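Local coordinates for protein tannase (Lactobacillus plantarum, PDB 3WA7) that probably hydrolyses the ester bonds of tannins to release gallic acid, as a serine esterase of the alpha/beta-hydrolase fold, at residues Ile223-Val232 with Lys242-Leu250. Numbering follows the deposited sequence.
Sequences INDWHRYQPV and KFEPVSGQL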
ATOM      1  N   ILE A 223      15.781  21.357   1.392  1.00 10.21           N
ATOM      2  CA  ILE A 223      16.479  20.472   2.317  1.00 10.99           C
ATOM      3  C   ILE A 223      17.395  19.654   1.414  1.00 11.42           C
ATOM      4  O   ILE A 223      16.962  18.689   0.781  1.00 12.39           O
ATOM      5  CB  ILE A 223      15.475  19.562   3.056  1.00 11.29           C
ATOM      6  CG1 ILE A 223      14.496  20.432   3.856  1.00 12.83           C
ATOM      7  CG2 ILE A 223      16.217  18.595   3.971  1.00 12.64           C
ATOM      8  CD1 ILE A 223      13.330  19.669   4.470  1.00 12.95           C
ATOM      9  N   ASN A 224      18.666  20.046   1.360  1.00 10.35           N
ATOM     10  CA  ASN A 224      19.622  19.405   0.466  1.00 12.04           C
ATOM     11  C   ASN A 224      20.414  18.189   0.922  1.00 11.95           C
ATOM     12  O   ASN A 224      21.178  17.624   0.141  1.00 14.03           O
ATOM     13  CB  ASN A 224      20.575  20.468  -0.079  1.00 13.93           C
ATOM     14  CG  ASN A 224      19.834  21.600  -0.759  1.00 15.41           C
ATOM     15  OD1 ASN A 224      18.895  21.367  -1.519  1.00 15.99           O
ATOM     16  ND2 ASN A 224      20.250  22.832  -0.492  1.00 18.16           N
ATOM     17  N   ASP A 225      20.261  17.785   2.174  1.00 12.11           N
ATOM     18  CA  ASP A 225      20.957  16.592   2.626  1.00 10.32           C
ATOM     19  C   ASP A 225      19.912  15.501   2.801  1.00 10.62           C
ATOM     20  O   ASP A 225      18.817  15.762   3.294  1.00 10.07           O
ATOM     21  CB  ASP A 225      21.693  16.841   3.949  1.00 13.56           C
ATOM     22  CG  ASP A 225      20.814  17.482   5.000  1.00 13.12           C
ATOM     23  OD1 ASP A 225      20.358  18.624   4.780  1.00 14.85           O
ATOM     24  OD2 ASP A 225      20.583  16.847   6.049  1.00 16.78           O
ATOM     25  N   TRP A 226      20.231  14.291   2.359  1.00 10.49           N
ATOM     26  CA  TRP A 226      19.302  13.180   2.509  1.00 10.81           C
ATOM     27  C   TRP A 226      19.933  12.110   3.386  1.00 10.90           C
ATOM     28  O   TRP A 226      21.157  11.990   3.455  1.00 11.23           O
ATOM     29  CB  TRP A 226      18.903  12.597   1.146  1.00 11.78           C
ATOM     30  CG  TRP A 226      20.042  12.273   0.228  1.00 12.91           C
ATOM     31  CD1 TRP A 226      20.621  13.105  -0.689  1.00 13.21           C
ATOM     32  CD2 TRP A 226      20.728  11.020   0.121  1.00 13.79           C
ATOM     33  NE1 TRP A 226      21.623  12.446  -1.361  1.00 13.36           N
ATOM     34  CE2 TRP A 226      21.710  11.164  -0.883  1.00 13.53           C
ATOM     35  CE3 TRP A 226      20.608   9.786   0.778  1.00 14.84           C
ATOM     36  CZ2 TRP A 226      22.570  10.122  -1.247  1.00 14.89           C
ATOM     37  CZ3 TRP A 226      21.464   8.747   0.414  1.00 17.19           C
ATOM     38  CH2 TRP A 226      22.433   8.925  -0.590  1.00 16.88           C
ATOM     39  N   HIS A 227      19.089  11.335   4.058  1.00 10.17           N
ATOM     40  CA  HIS A 227      19.552  10.290   4.965  1.00 10.66           C
ATOM     41  C   HIS A 227      18.643   9.072   4.890  1.00 10.95           C
ATOM     42  O   HIS A 227      17.427   9.200   4.989  1.00 10.39           O
ATOM     43  CB  HIS A 227      19.546  10.825   6.400  1.00 11.63           C
ATOM     44  CG  HIS A 227      20.253  12.134   6.556  1.00 13.02           C
ATOM     45  ND1 HIS A 227      21.608  12.224   6.793  1.00 14.54           N
ATOM     46  CD2 HIS A 227      19.805  13.406   6.443  1.00 13.04           C
ATOM     47  CE1 HIS A 227      21.963  13.496   6.819  1.00 13.88           C
ATOM     48  NE2 HIS A 227      20.888  14.234   6.609  1.00 15.54           N
ATOM     49  N   ARG A 228      19.233   7.893   4.723  1.00 10.84           N
ATOM     50  CA  ARG A 228      18.445   6.666   4.663  1.00 13.55           C
ATOM     51  C   ARG A 228      19.307   5.474   5.049  1.00 15.17           C
ATOM     52  O   ARG A 228      20.477   5.628   5.394  1.00 16.22           O
ATOM     53  CB  ARG A 228      17.878   6.464   3.252  1.00 13.67           C
ATOM     54  CG  ARG A 228      18.929   6.207   2.182  1.00 14.88           C
ATOM     55  CD  ARG A 228      18.369   6.423   0.778  1.00 16.76           C
ATOM     56  NE  ARG A 228      17.280   5.506   0.447  1.00 17.76           N
ATOM     57  CZ  ARG A 228      16.563   5.577  -0.672  1.00 18.84           C
ATOM     58  NH1 ARG A 228      16.817   6.526  -1.567  1.00 18.36           N
ATOM     59  NH2 ARG A 228      15.597   4.698  -0.907  1.00 17.54           N
ATOM     60  N   TYR A 229      18.715   4.288   5.007  1.00 17.28           N
ATOM     61  CA  TYR A 229      19.438   3.065   5.315  1.00 19.35           C
ATOM     62  C   TYR A 229      19.299   2.147   4.111  1.00 21.35           C
ATOM     63  O   TYR A 229      18.186   1.889   3.648  1.00 22.91           O
ATOM     64  CB  TYR A 229      18.866   2.378   6.562  1.00 19.89           C
ATOM     65  CG  TYR A 229      19.168   3.100   7.858  1.00 21.20           C
ATOM     66  CD1 TYR A 229      18.405   4.193   8.266  1.00 22.24           C
ATOM     67  CD2 TYR A 229      20.244   2.713   8.659  1.00 22.04           C
ATOM     68  CE1 TYR A 229      18.707   4.886   9.439  1.00 23.33           C
ATOM     69  CE2 TYR A 229      20.556   3.401   9.833  1.00 22.49           C
ATOM     70  CZ  TYR A 229      19.783   4.486  10.216  1.00 23.58           C
ATOM     71  OH  TYR A 229      20.088   5.176  11.369  1.00 26.38           O
ATOM     72  N   GLN A 230      20.424   1.672   3.589  1.00 21.68           N
ATOM     73  CA  GLN A 230      20.385   0.782   2.439  1.00 23.21           C
ATOM     74  C   GLN A 230      20.719  -0.643   2.856  1.00 22.16           C
ATOM     75  O   GLN A 230      21.669  -0.880   3.602  1.00 20.56           O
ATOM     76  CB  GLN A 230      21.363   1.239   1.353  1.00 25.82           C
ATOM     77  CG  GLN A 230      22.827   1.064   1.708  1.00 30.04           C
ATOM     78  CD  GLN A 230      23.736   1.226   0.505  1.00 32.81           C
ATOM     79  OE1 GLN A 230      23.767   2.281  -0.129  1.00 34.02           O
ATOM     80  NE2 GLN A 230      24.482   0.175   0.183  1.00 34.66           N
ATOM     81  N   PRO A 231      19.928  -1.613   2.383  1.00 21.94           N
ATOM     82  CA  PRO A 231      20.172  -3.013   2.727  1.00 22.44           C
ATOM     83  C   PRO A 231      21.512  -3.485   2.178  1.00 22.06           C
ATOM     84  O   PRO A 231      21.932  -3.066   1.100  1.00 22.46           O
ATOM     85  CB  PRO A 231      18.986  -3.731   2.089  1.00 22.80           C
ATOM     86  CG  PRO A 231      18.689  -2.884   0.891  1.00 23.15           C
ATOM     87  CD  PRO A 231      18.784  -1.489   1.463  1.00 23.90           C
ATOM     88  N   VAL A 232      22.188  -4.343   2.932  1.00 21.92           N
ATOM     89  CA  VAL A 232      23.476  -4.874   2.513  1.00 22.39           C
ATOM     90  C   VAL A 232      23.500  -6.383   2.732  1.00 22.39           C
ATOM     91  O   VAL A 232      22.514  -6.967   3.182  1.00 21.44           O
ATOM     92  CB  VAL A 232      24.636  -4.225   3.300  1.00 22.50           C
ATOM     93  CG1 VAL A 232      24.673  -2.727   3.022  1.00 22.49           C
ATOM     94  CG2 VAL A 232      24.476  -4.490   4.789  1.00 21.19           C
ATOM     95  N   LYS A 242      20.420  -6.843   6.656  1.00 20.30           N
ATOM     96  CA  LYS A 242      21.146  -5.901   7.494  1.00 21.79           C
ATOM     97  C   LYS A 242      21.150  -4.567   6.764  1.00 21.30           C
ATOM     98  O   LYS A 242      21.130  -4.532   5.534  1.00 20.35           O
ATOM     99  CB  LYS A 242      22.588  -6.365   7.719  1.00 23.73           C
ATOM    100  CG  LYS A 242      22.724  -7.626   8.552  1.00 27.64           C
ATOM    101  CD  LYS A 242      24.176  -7.871   8.928  1.00 31.05           C
ATOM    102  CE  LYS A 242      24.331  -9.129   9.766  1.00 33.07           C
ATOM    103  NZ  LYS A 242      23.922 -10.346   9.009  1.00 36.20           N
ATOM    104  N   PHE A 243      21.163  -3.474   7.519  1.00 21.84           N
ATOM    105  CA  PHE A 243      21.173  -2.146   6.921  1.00 23.03           C
ATOM    106  C   PHE A 243      22.375  -1.323   7.352  1.00 22.93           C
ATOM    107  O   PHE A 243      22.934  -1.515   8.433  1.00 22.93           O
ATOM    108  CB  PHE A 243      19.901  -1.371   7.281  1.00 23.74           C
ATOM    109  CG  PHE A 243      18.656  -1.908   6.639  1.00 24.82           C
ATOM    110  CD1 PHE A 243      17.980  -2.990   7.193  1.00 26.54           C
ATOM    111  CD2 PHE A 243      18.161  -1.335   5.473  1.00 25.77           C
ATOM    112  CE1 PHE A 243      16.824  -3.493   6.593  1.00 25.80           C
ATOM    113  CE2 PHE A 243      17.010  -1.828   4.866  1.00 25.57           C
ATOM    114  CZ  PHE A 243      16.340  -2.910   5.428  1.00 25.68           C
ATOM    115  N   GLU A 244      22.765  -0.400   6.485  1.00 21.89           N
ATOM    116  CA  GLU A 244      23.874   0.496   6.757  1.00 22.00           C
ATOM    117  C   GLU A 244      23.400   1.905   6.444  1.00 20.46           C
ATOM    118  O   GLU A 244      22.772   2.143   5.412  1.00 17.71           O
ATOM    119  CB  GLU A 244      25.082   0.144   5.891  1.00 24.62           C
ATOM    120  CG  GLU A 244      25.903  -1.015   6.431  1.00 29.28           C
ATOM    121  CD  GLU A 244      27.094  -1.341   5.554  1.00 32.04           C
ATOM    122  OE1 GLU A 244      27.776  -0.394   5.106  1.00 32.88           O
ATOM    123  OE2 GLU A 244      27.353  -2.541   5.319  1.00 35.57           O
ATOM    124  N   PRO A 245      23.677   2.858   7.345  1.00 20.67           N
ATOM    125  CA  PRO A 245      23.256   4.242   7.124  1.00 19.74           C
ATOM    126  C   PRO A 245      24.010   4.866   5.959  1.00 20.09           C
ATOM    127  O   PRO A 245      25.214   4.666   5.803  1.00 20.65           O
ATOM    128  CB  PRO A 245      23.579   4.912   8.454  1.00 20.65           C
ATOM    129  CG  PRO A 245      24.808   4.175   8.898  1.00 21.21           C
ATOM    130  CD  PRO A 245      24.438   2.735   8.602  1.00 20.99           C
ATOM    131  N   VAL A 246      23.287   5.610   5.134  1.00 18.74           N
ATOM    132  CA  VAL A 246      23.884   6.277   3.989  1.00 19.46           C
ATOM    133  C   VAL A 246      23.286   7.669   3.873  1.00 18.98           C
ATOM    134  O   VAL A 246      22.115   7.879   4.185  1.00 18.22           O
ATOM    135  CB  VAL A 246      23.626   5.496   2.683  1.00 20.30           C
ATOM    136  CG1 VAL A 246      24.334   4.151   2.737  1.00 20.70           C
ATOM    137  CG2 VAL A 246      22.135   5.298   2.479  1.00 21.71           C
ATOM    138  N   SER A 247      24.095   8.625   3.439  1.00 17.58           N
ATOM    139  CA  SER A 247      23.624   9.992   3.291  1.00 17.64           C
ATOM    140  C   SER A 247      24.352  10.681   2.154  1.00 17.22           C
ATOM    141  O   SER A 247      25.324  10.153   1.612  1.00 17.29           O
ATOM    142  CB  SER A 247      23.841  10.772   4.589  1.00 17.41           C
ATOM    143  OG  SER A 247      25.220  10.879   4.896  1.00 19.95           O
ATOM    144  N   GLY A 248      23.875  11.863   1.791  1.00 15.91           N
ATOM    145  CA  GLY A 248      24.501  12.606   0.720  1.00 16.61           C
ATOM    146  C   GLY A 248      23.954  14.011   0.614  1.00 15.98           C
ATOM    147  O   GLY A 248      22.962  14.351   1.259  1.00 15.18           O
ATOM    148  N   GLN A 249      24.614  14.826  -0.201  1.00 15.95           N
ATOM    149  CA  GLN A 249      24.214  16.206  -0.426  1.00 17.05           C
ATOM    150  C   GLN A 249      23.784  16.341  -1.879  1.00 15.97           C
ATOM    151  O   GLN A 249      24.461  15.841  -2.777  1.00 15.75           O
ATOM    152  CB  GLN A 249      25.386  17.153  -0.166  1.00 19.71           C
ATOM    153  CG  GLN A 249      25.792  17.292   1.288  1.00 26.57           C
ATOM    154  CD  GLN A 249      24.722  17.956   2.127  1.00 28.59           C
ATOM    155  OE1 GLN A 249      24.119  18.949   1.714  1.00 30.36           O
ATOM    156  NE2 GLN A 249      24.489  17.420   3.320  1.00 31.50           N
ATOM    157  N   LEU A 250      22.660  17.010  -2.108  1.00 15.36           N
ATOM    158  CA  LEU A 250      22.170  17.209  -3.464  1.00 15.72           C
ATOM    159  C   LEU A 250      23.109  18.144  -4.214  1.00 16.22           C
ATOM    160  O   LEU A 250      23.553  19.156  -3.673  1.00 15.94           O
ATOM    161  CB  LEU A 250      20.767  17.824  -3.450  1.00 14.08           C
ATOM    162  CG  LEU A 250      19.639  17.022  -2.800  1.00 13.44           C
ATOM    163  CD1 LEU A 250      18.331  17.789  -2.943  1.00 13.12           C
ATOM    164  CD2 LEU A 250      19.531  15.653  -3.458  1.00 12.95           C
TER
HETATM  165  O   HOH W   1      22.056  20.405   3.419  1.00 26.89           O
HETATM  166  O   HOH W   2      22.749  13.237  -3.918  1.00 25.45           O
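Arg-228 and Val-246 exchange two nearly straight backbone hydrogen bonds, Arg-228 N to Val-246 O at 2.9 Å and Val-246 N to Arg-228 O at 2.8 Å. Trp-226 with Gly-248 and Gln-230 with Glu-244 pair likewise, building a two-stranded antiparallel hairpin that stands apart from the central hydrolase sheet. Pro-245 and Pro-231, which lack an N-H, occupy non-hydrogen-bonded positions, where the pairing asks for none. Near the open end of the hairpin, a water donates to both Asp-225 OD1 and Gln-249 OE1. The other carboxylate oxygen, Asp-225 OD2, accepts from His-227 NE2 at 2.7 Å, through its anti lone pair and close to the imidazole plane; the carboxylate is thus held at both oxygens.

On the other face, Trp-226 folds back over the partner strand, its CG set between backbone N and carbonyl carbon (chi1 50°). Gly-248 CA sits 3.8 Å from the centroid of the five-membered ring of Trp-226, a CH-pi contact over the face; with no side chain there, the indole can lie directly on the backbone. Trp-226 NE1 donates to a second water, 2.9 Å away. Leu-250 CD2 meets Trp-226 CD1, while Val-246 CG2 packs against the aliphatic CG of Arg-228, whose side chain continues toward the loop at Met-342 and Lys-343. Back on the face of Asp-225 and His-227, nearer the turn, Tyr-229 CE2 rests 3.7 Å from Pro-245 CB, and Phe-243 CE2 touches Pro-231 CD.

Backbone bonding therefore sets the register of this largely surface-lying hairpin, while side-chain packing on both faces and the water shared by Asp-225 and Gln-249 link its strands; His-227 fixes the carboxylate that receives this water.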